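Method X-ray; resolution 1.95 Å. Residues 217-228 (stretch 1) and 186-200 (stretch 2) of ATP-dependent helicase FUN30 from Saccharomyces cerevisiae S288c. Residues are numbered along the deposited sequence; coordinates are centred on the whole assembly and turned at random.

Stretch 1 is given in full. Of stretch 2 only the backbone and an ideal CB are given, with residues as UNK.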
# COMPACT_ATOMS: atom_id res chain seq x y z
N ILE A 217 4.60 -0.11 6.04
CA ILE A 217 5.91 -0.15 5.40
C ILE A 217 6.55 1.23 5.43
O ILE A 217 7.76 1.37 5.65
CB ILE A 217 5.80 -0.67 3.96
CG1 ILE A 217 5.35 -2.13 3.95
CG2 ILE A 217 7.15 -0.54 3.27
CD1 ILE A 217 4.94 -2.63 2.56
N LEU A 218 5.75 2.27 5.18
CA LEU A 218 6.28 3.63 5.13
C LEU A 218 6.87 4.04 6.46
O LEU A 218 7.79 4.86 6.49
CB LEU A 218 5.19 4.61 4.70
CG LEU A 218 4.80 4.65 3.23
CD1 LEU A 218 3.66 5.64 2.99
CD2 LEU A 218 6.01 5.02 2.38
N GLU A 219 6.36 3.50 7.57
CA GLU A 219 6.93 3.87 8.86
C GLU A 219 8.41 3.49 8.94
O GLU A 219 9.23 4.26 9.44
CB GLU A 219 6.12 3.22 9.99
CG GLU A 219 4.70 3.78 10.14
CD GLU A 219 4.05 3.33 11.44
OE1 GLU A 219 4.77 2.79 12.30
OE2 GLU A 219 2.83 3.51 11.62
N MET A 220 8.78 2.32 8.39
CA MET A 220 10.19 1.94 8.39
C MET A 220 10.98 2.76 7.38
O MET A 220 12.13 3.14 7.65
CB MET A 220 10.34 0.45 8.10
CG MET A 220 9.73 -0.43 9.16
SD MET A 220 10.46 -2.08 9.09
CE MET A 220 12.12 -1.72 9.65
N VAL A 221 10.39 3.04 6.21
CA VAL A 221 11.03 3.90 5.22
C VAL A 221 11.37 5.26 5.82
O VAL A 221 12.50 5.76 5.69
CB VAL A 221 10.12 4.05 3.98
CG1 VAL A 221 10.65 5.12 3.01
CG2 VAL A 221 9.94 2.72 3.25
N LEU A 222 10.40 5.90 6.48
CA LEU A 222 10.63 7.25 6.97
C LEU A 222 11.67 7.26 8.08
O LEU A 222 12.49 8.19 8.15
CB LEU A 222 9.30 7.89 7.43
CG LEU A 222 8.27 8.05 6.29
CD1 LEU A 222 6.96 8.71 6.74
CD2 LEU A 222 8.87 8.83 5.11
N SER A 223 11.70 6.22 8.92
CA SER A 223 12.72 6.10 9.95
C SER A 223 14.11 5.94 9.34
O SER A 223 15.07 6.57 9.79
CB SER A 223 12.40 4.91 10.87
OG SER A 223 13.42 4.72 11.83
N THR A 224 14.23 5.09 8.30
CA THR A 224 15.49 4.98 7.59
C THR A 224 15.93 6.33 7.04
O THR A 224 17.12 6.66 7.05
CB THR A 224 15.39 3.94 6.47
OG1 THR A 224 15.33 2.63 7.03
CG2 THR A 224 16.58 4.03 5.51
N LEU A 225 14.97 7.13 6.55
CA LEU A 225 15.30 8.41 5.92
C LEU A 225 15.47 9.53 6.94
O LEU A 225 15.73 10.68 6.55
CB LEU A 225 14.22 8.80 4.90
CG LEU A 225 14.10 7.96 3.61
CD1 LEU A 225 12.84 8.35 2.82
CD2 LEU A 225 15.35 8.09 2.71
N ASP A 226 15.29 9.22 8.23
CA ASP A 226 15.48 10.15 9.33
C ASP A 226 14.48 11.31 9.30
O ASP A 226 14.80 12.42 9.72
CB ASP A 226 16.93 10.68 9.36
CG ASP A 226 17.32 11.24 10.71
OD1 ASP A 226 16.78 10.75 11.73
OD2 ASP A 226 18.16 12.17 10.75
N TYR A 227 13.27 11.06 8.81
CA TYR A 227 12.18 12.03 8.86
C TYR A 227 11.21 11.64 9.96
O TYR A 227 10.63 10.55 9.92
CB TYR A 227 11.43 12.10 7.53
CG TYR A 227 12.22 12.55 6.31
CD1 TYR A 227 13.07 13.65 6.36
CD2 TYR A 227 12.08 11.89 5.10
CE1 TYR A 227 13.77 14.06 5.21
CE2 TYR A 227 12.76 12.29 3.97
CZ TYR A 227 13.61 13.37 4.03
OH TYR A 227 14.28 13.73 2.87
N LYS A 228 10.99 12.54 10.92
CA LYS A 228 9.92 12.33 11.89
C LYS A 228 8.55 12.37 11.21
O LYS A 228 8.34 13.10 10.24
CB LYS A 228 9.96 13.38 13.01
CG LYS A 228 11.24 13.38 13.86
CD LYS A 228 11.22 14.57 14.85
CE LYS A 228 12.60 14.84 15.47
NZ LYS A 228 12.62 16.11 16.31
N UNK A 186 8.33 2.96 -6.16
CA UNK A 186 7.60 4.08 -5.58
C UNK A 186 8.35 4.69 -4.41
O UNK A 186 8.19 5.89 -4.14
CB UNK A 186 6.21 3.63 -5.13
N UNK A 187 9.17 3.91 -3.71
CA UNK A 187 9.95 4.49 -2.62
C UNK A 187 11.09 5.33 -3.18
O UNK A 187 11.38 6.42 -2.67
CB UNK A 187 10.50 3.39 -1.70
N UNK A 188 11.72 4.86 -4.26
CA UNK A 188 12.72 5.67 -4.96
C UNK A 188 12.14 7.03 -5.33
O UNK A 188 12.76 8.08 -5.06
CB UNK A 188 13.22 4.95 -6.21
N UNK A 189 10.96 7.04 -5.94
CA UNK A 189 10.32 8.30 -6.28
C UNK A 189 9.98 9.12 -5.04
O UNK A 189 10.17 10.34 -5.02
CB UNK A 189 9.05 8.04 -7.10
N UNK A 190 9.47 8.46 -3.99
CA UNK A 190 9.05 9.19 -2.79
C UNK A 190 10.23 9.87 -2.11
O UNK A 190 10.11 10.99 -1.60
CB UNK A 190 8.36 8.24 -1.81
N UNK A 191 11.38 9.20 -2.09
CA UNK A 191 12.57 9.71 -1.43
C UNK A 191 13.07 10.97 -2.13
O UNK A 191 13.47 11.94 -1.47
CB UNK A 191 13.67 8.64 -1.40
N UNK A 192 12.99 10.99 -3.46
CA UNK A 192 13.35 12.18 -4.21
C UNK A 192 12.40 13.34 -3.91
O UNK A 192 12.82 14.45 -3.60
CB UNK A 192 13.35 11.87 -5.71
N UNK A 193 11.09 13.07 -3.96
CA UNK A 193 10.11 14.12 -3.71
C UNK A 193 10.20 14.64 -2.27
O UNK A 193 10.09 15.85 -2.04
CB UNK A 193 8.70 13.60 -3.99
N UNK A 194 10.38 13.74 -1.29
CA UNK A 194 10.47 14.17 0.10
C UNK A 194 11.70 15.06 0.34
O UNK A 194 11.63 16.03 1.11
CB UNK A 194 10.52 12.95 1.02
N UNK A 195 12.83 14.74 -0.31
CA UNK A 195 14.01 15.59 -0.16
C UNK A 195 13.75 17.00 -0.67
O UNK A 195 14.13 17.99 -0.02
CB UNK A 195 15.20 14.98 -0.90
N UNK A 196 13.09 17.13 -1.82
CA UNK A 196 12.72 18.45 -2.32
C UNK A 196 11.85 19.20 -1.32
O UNK A 196 12.12 20.35 -0.98
CB UNK A 196 11.99 18.32 -3.66
N UNK A 197 10.78 18.55 -0.83
CA UNK A 197 9.80 19.23 0.02
C UNK A 197 10.43 19.60 1.36
O UNK A 197 10.26 20.72 1.86
CB UNK A 197 8.57 18.35 0.24
N UNK A 198 11.14 18.66 1.97
CA UNK A 198 11.54 18.80 3.36
C UNK A 198 12.90 19.48 3.49
O UNK A 198 13.08 20.37 4.32
CB UNK A 198 11.57 17.43 4.04
N UNK A 199 13.88 19.10 2.66
CA UNK A 199 15.20 19.69 2.77
C UNK A 199 15.29 20.98 1.97
O UNK A 199 15.71 22.02 2.50
CB UNK A 199 16.27 18.70 2.30
N UNK A 200 14.86 20.97 0.71
CA UNK A 200 15.02 22.15 -0.14
C UNK A 200 13.94 23.20 0.11
O UNK A 200 14.25 24.39 0.20
CB UNK A 200 15.00 21.74 -1.61

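Positions 186 to 200 form one helix, crossing helix 217-224 at 49° with axes 11.8 Å apart. Position 186 has nothing of stretch 1 within reach of its CB, so almost any helix-compatible residue would do; it is Lys186.

At 187 the CB points toward stretch 1, 5.0 Å from CG1 of Val221, with Leu218 nearby. A medium aliphatic chain such as valine, leucine or isoleucine suits this apolar gap. The residue is Ile187: its CG2 lies 3.8 Å from Val221 CG1, and its CD1 3.9 Å from Leu218 CD2.

Positions 188 and 189 are out of reach of stretch 1, which leaves the choice open; they are Asp188 and Ala189. Position 190 points toward stretch 1, yet no atom there lies within 5.5 Å of its CB. A longer apolar chain, leucine or methionine, could span the space. Leu190 does so, its CD2 reaching 3.6 Å from Leu218 CD2.

The CB at 191 points sideways, 4.3 Å from Leu225 CD1. A flexible chain, apolar or with a long aliphatic stem, could run past that leucine. Lys191 extends until its NZ lies 3.7 Å from Leu225 CD2. Its backbone O accepts a hydrogen bond from a water (2.8 Å from the water O), which also binds Tyr227 OH.

Position 192 points away and 193 is out of reach; they are Lys192 and Leu193. At 194 the CB points toward stretch 1, only 3.8 Å from Tyr227 CE2, with Leu222 and Leu225 beyond. Leucine, isoleucine or methionine would fit. Leu194 packs its CB against the tyrosine ring and brings CD1 to 3.7 Å from Leu222 CD2.

At 195 the CB is sideways, 4.1 Å from Tyr227 OH; a chain that can turn outward is suitable, polar or charged. Lys195 leads away, and its NZ pairs with an acidic group at position 200. Position 196 points away and 197 is out of reach; Thr196 and Ile197 occupy them.

At 198 the CB points toward stretch 1 and lies 4.2 Å from Tyr227 CE1. A branched or long aliphatic chain could cover the ring. In Ile198, CD1 sits over one face, 3.8 Å from the centroid of the Tyr227 ring, a CH-pi contact, while CG2 lies 3.9 Å from Tyr227 CE1.

At 199, sideways near the tyrosine hydroxyl, a small apolar or polar residue would suit; Val199 places CG2 4.0 Å from Tyr227 OH. Position 200 is out of reach and free to be polar; Asp200 closes the salt bridge, Lys195 NZ to Asp200 OD1 at 3.1 Å, within the wider pi-type turn.

Stretch 2, residues 186-200: KIDALKKLLKTIIVD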
# COMPACT_ATOMS: atom_id res chain seq x y z
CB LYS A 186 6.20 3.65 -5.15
CG LYS A 186 5.25 3.48 -6.29
CD LYS A 186 3.89 4.06 -5.96
CE LYS A 186 2.97 3.85 -7.13
NZ LYS A 186 1.55 4.18 -6.86
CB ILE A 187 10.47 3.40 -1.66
CG1 ILE A 187 9.29 2.60 -1.08
CG2 ILE A 187 11.31 4.01 -0.53
CD1 ILE A 187 8.22 3.43 -0.37
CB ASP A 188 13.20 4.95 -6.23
CG ASP A 188 14.11 3.76 -5.92
OD1 ASP A 188 14.77 3.76 -4.85
OD2 ASP A 188 14.18 2.83 -6.75
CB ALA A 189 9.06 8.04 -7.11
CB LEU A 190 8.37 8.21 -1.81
CG LEU A 190 7.99 8.80 -0.46
CD1 LEU A 190 6.81 9.77 -0.62
CD2 LEU A 190 7.63 7.68 0.53
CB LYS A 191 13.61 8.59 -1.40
CG LYS A 191 15.04 8.94 -1.16
CD LYS A 191 15.87 7.67 -1.43
CE LYS A 191 17.36 7.94 -1.38
NZ LYS A 191 17.82 8.28 -0.01
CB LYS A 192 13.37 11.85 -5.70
CG LYS A 192 13.64 13.04 -6.60
CD LYS A 192 13.78 12.63 -8.06
CE LYS A 192 13.96 13.86 -8.95
NZ LYS A 192 14.17 13.47 -10.37
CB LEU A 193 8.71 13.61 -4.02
CG LEU A 193 7.63 14.68 -4.01
CD1 LEU A 193 8.02 15.86 -4.90
CD2 LEU A 193 6.30 14.10 -4.44
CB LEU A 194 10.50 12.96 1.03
CG LEU A 194 9.19 12.17 1.14
CD1 LEU A 194 9.35 11.03 2.12
CD2 LEU A 194 8.02 13.06 1.54
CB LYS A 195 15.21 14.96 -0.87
CG LYS A 195 16.51 15.68 -0.50
CD LYS A 195 17.64 15.44 -1.48
CE LYS A 195 18.68 16.56 -1.37
NZ LYS A 195 18.15 17.89 -1.81
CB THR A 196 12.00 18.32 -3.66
OG1 THR A 196 12.90 17.74 -4.62
CG2 THR A 196 11.55 19.68 -4.13
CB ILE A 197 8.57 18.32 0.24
CG1 ILE A 197 7.78 18.14 -1.05
CG2 ILE A 197 7.68 18.85 1.38
CD1 ILE A 197 6.73 17.04 -0.94
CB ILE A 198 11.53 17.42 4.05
CG1 ILE A 198 10.11 16.84 4.04
CG2 ILE A 198 12.01 17.54 5.50
CD1 ILE A 198 10.06 15.38 4.46
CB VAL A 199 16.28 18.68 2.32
CG1 VAL A 199 17.68 19.22 2.61
CG2 VAL A 199 16.08 17.35 3.03
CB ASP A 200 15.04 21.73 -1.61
CG ASP A 200 16.17 20.78 -1.94
OD1 ASP A 200 17.14 20.70 -1.15
OD2 ASP A 200 16.11 20.10 -2.99
O HOH W 1 14.36 11.85 1.19
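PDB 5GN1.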